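Local structure of mutual gliding-motility protein MglA (Myxococcus xanthus DK 1622, 6HJO) at residues E10-I15 with R73-T78. The protein works as a small GTPase switch inside the cell, controlling the direction and speed of gliding in both social and adventurous motility. Residues are numbered along the deposited sequence; the frame is centred on the assembly and turned at random.
Sequences EINCKI and RFHLYT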
loop_
_atom_site.group_PDB
_atom_site.type_symbol
_atom_site.label_atom_id
_atom_site.label_comp_id
_atom_site.label_asym_id
_atom_site.label_seq_id
_atom_site.Cartn_x
_atom_site.Cartn_y
_atom_site.Cartn_z
ATOM N N GLU A 10 16.978 7.186 -13.565
ATOM C CA GLU A 10 16.199 5.981 -13.832
ATOM C C GLU A 10 14.894 6.254 -14.557
ATOM O O GLU A 10 14.177 7.200 -14.224
ATOM C CB GLU A 10 15.899 5.227 -12.527
ATOM C CG GLU A 10 17.084 4.448 -11.979
ATOM C CD GLU A 10 16.931 3.903 -10.569
ATOM O OE1 GLU A 10 15.794 3.879 -10.046
ATOM O OE2 GLU A 10 17.960 3.493 -9.986
ATOM N N ILE A 11 14.598 5.422 -15.554
ATOM C CA ILE A 11 13.330 5.415 -16.271
ATOM C C ILE A 11 12.479 4.353 -15.532
ATOM O O ILE A 11 12.874 3.184 -15.474
ATOM C CB ILE A 11 13.495 5.066 -17.781
ATOM C CG1 ILE A 11 14.366 6.115 -18.529
ATOM C CG2 ILE A 11 12.117 4.887 -18.449
ATOM C CD1 ILE A 11 14.902 5.653 -19.897
ATOM N N ASN A 12 11.341 4.753 -14.953
ATOM C CA ASN A 12 10.474 3.802 -14.242
ATOM C C ASN A 12 9.338 3.375 -15.145
ATOM O O ASN A 12 8.574 4.206 -15.633
ATOM C CB ASN A 12 9.931 4.405 -12.944
ATOM C CG ASN A 12 11.015 4.661 -11.938
ATOM O OD1 ASN A 12 11.319 3.796 -11.120
ATOM N ND2 ASN A 12 11.633 5.840 -11.990
ATOM N N CYS A 13 9.227 2.090 -15.392
ATOM C CA CYS A 13 8.129 1.659 -16.237
ATOM C C CYS A 13 7.238 0.634 -15.547
ATOM O O CYS A 13 7.721 -0.207 -14.793
ATOM C CB CYS A 13 8.645 1.173 -17.580
ATOM S SG CYS A 13 9.471 -0.416 -17.472
ATOM N N LYS A 14 5.927 0.749 -15.785
ATOM C CA LYS A 14 4.895 -0.038 -15.143
ATOM C C LYS A 14 4.383 -1.131 -16.057
ATOM O O LYS A 14 3.914 -0.857 -17.163
ATOM C CB LYS A 14 3.753 0.881 -14.675
ATOM C CG LYS A 14 2.733 0.223 -13.763
ATOM C CD LYS A 14 1.634 1.214 -13.432
ATOM C CE LYS A 14 0.674 0.642 -12.428
ATOM N NZ LYS A 14 -0.447 1.569 -12.179
ATOM N N ILE A 15 4.505 -2.369 -15.585
ATOM C CA ILE A 15 4.035 -3.575 -16.273
ATOM C C ILE A 15 2.881 -4.136 -15.479
ATOM O O ILE A 15 3.047 -4.473 -14.308
ATOM C CB ILE A 15 5.166 -4.589 -16.604
ATOM C CG1 ILE A 15 6.177 -3.928 -17.606
ATOM C CG2 ILE A 15 4.559 -5.885 -17.246
ATOM C CD1 ILE A 15 7.503 -4.591 -17.686
ATOM N N ARG A 73 14.049 0.829 -14.578
ATOM C CA ARG A 73 13.504 0.155 -13.402
ATOM C C ARG A 73 12.100 -0.333 -13.752
ATOM O O ARG A 73 11.256 0.453 -14.193
ATOM C CB ARG A 73 13.461 1.097 -12.180
ATOM C CG ARG A 73 12.912 0.405 -10.917
ATOM C CD ARG A 73 13.051 1.285 -9.672
ATOM N NE ARG A 73 14.456 1.502 -9.305
ATOM C CZ ARG A 73 15.185 0.658 -8.578
ATOM N NH1 ARG A 73 14.662 -0.477 -8.143
ATOM N NH2 ARG A 73 16.447 0.942 -8.292
ATOM N N PHE A 74 11.851 -1.625 -13.536
ATOM C CA PHE A 74 10.568 -2.238 -13.833
ATOM C C PHE A 74 9.705 -2.355 -12.582
ATOM O O PHE A 74 10.186 -2.794 -11.537
ATOM C CB PHE A 74 10.768 -3.615 -14.511
ATOM C CG PHE A 74 11.423 -3.510 -15.871
ATOM C CD1 PHE A 74 10.662 -3.286 -17.013
ATOM C CD2 PHE A 74 12.803 -3.600 -16.007
ATOM C CE1 PHE A 74 11.270 -3.141 -18.272
ATOM C CE2 PHE A 74 13.409 -3.479 -17.270
ATOM C CZ PHE A 74 12.633 -3.258 -18.394
ATOM N N HIS A 75 8.423 -1.956 -12.700
ATOM C CA HIS A 75 7.431 -2.026 -11.626
ATOM C C HIS A 75 6.345 -2.987 -12.106
ATOM O O HIS A 75 5.734 -2.741 -13.145
ATOM C CB HIS A 75 6.837 -0.637 -11.320
ATOM C CG HIS A 75 7.835 0.374 -10.819
ATOM N ND1 HIS A 75 7.785 0.851 -9.520
ATOM C CD2 HIS A 75 8.859 0.982 -11.467
ATOM C CE1 HIS A 75 8.775 1.726 -9.420
ATOM N NE2 HIS A 75 9.459 1.820 -10.562
ATOM N N LEU A 76 6.181 -4.119 -11.417
ATOM C CA LEU A 76 5.200 -5.166 -11.796
ATOM C C LEU A 76 4.002 -5.025 -10.863
ATOM O O LEU A 76 4.181 -5.054 -9.652
ATOM C CB LEU A 76 5.846 -6.564 -11.683
ATOM C CG LEU A 76 6.489 -7.196 -12.926
ATOM C CD1 LEU A 76 7.480 -6.283 -13.644
ATOM C CD2 LEU A 76 7.095 -8.568 -12.604
ATOM N N TYR A 77 2.803 -4.785 -11.432
ATOM C CA TYR A 77 1.546 -4.531 -10.697
ATOM C C TYR A 77 0.449 -5.517 -11.122
ATOM O O TYR A 77 0.363 -5.847 -12.297
ATOM C CB TYR A 77 1.037 -3.108 -11.019
ATOM C CG TYR A 77 1.658 -2.035 -10.156
ATOM C CD1 TYR A 77 2.941 -1.552 -10.418
ATOM C CD2 TYR A 77 0.970 -1.507 -9.065
ATOM C CE1 TYR A 77 3.531 -0.575 -9.603
ATOM C CE2 TYR A 77 1.546 -0.523 -8.254
ATOM C CZ TYR A 77 2.832 -0.074 -8.520
ATOM O OH TYR A 77 3.421 0.881 -7.723
ATOM N N THR A 78 -0.420 -5.930 -10.167
ATOM C CA THR A 78 -1.577 -6.792 -10.439
ATOM C C THR A 78 -2.657 -6.586 -9.396
ATOM O O THR A 78 -2.342 -6.192 -8.273
ATOM C CB THR A 78 -1.188 -8.286 -10.629
ATOM O OG1 THR A 78 -2.190 -8.933 -11.412
ATOM C CG2 THR A 78 -0.967 -9.041 -9.305
#
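Strands 10-15 and 73-78 run parallel, their axes 4.7 Å apart at the closest, and five backbone hydrogen bonds join them: R73 and H75 each use both N and O, R73 with I11 O and C13 N, H75 with C13 O and I15 N, and Y77 N reaches I15 O. On the sheet face of N12, K14, R73, H75 and Y77 the contact is polar and aromatic. The R73 chain runs out with CG anti to its own N (chi1 -179°) and bends at chi3, which brings NE to E10 OE1 at 2.8 Å in a nearly straight salt-bridge bond. That bond lies in the guanidinium plane but meets the carboxylate from above its plane; NH2 adds a weak bond to OE2. R73 NH1 makes a further salt bridge with D58 of strand 53-59. A leucine in its place would probably leave both the E10 and the D58 carboxylates without their cationic mate. N12 OD1 accepts a hydrogen bond from H75 NE2 at 2.8 Å, lying at the imidazole edge with amide and ring planes 60° apart, while R73 CD packs against the same oxygen. The extended K14 chain crosses Y77 at about a right angle, CE resting over one ring face 3.9 Å from the centroid and NZ making a cation-pi contact there; NZ also bonds to I92 O and K94 O. On the other face, C13 SG approaches the F74 ring obliquely, 3.9 Å from its centroid, and I15 CD1 touches F74 CD1 at 3.5 Å. This pairing lies within the central sheet of the Ras-like GTPase fold: strand 98-104 flanks 10-18, and antiparallel strand 53-59 flanks 71-78. Helix 176-191 packs on I11, C13, I15 and F74, whereas helix 25-35, which begins in the P-loop (19-26), meets L76 and T78.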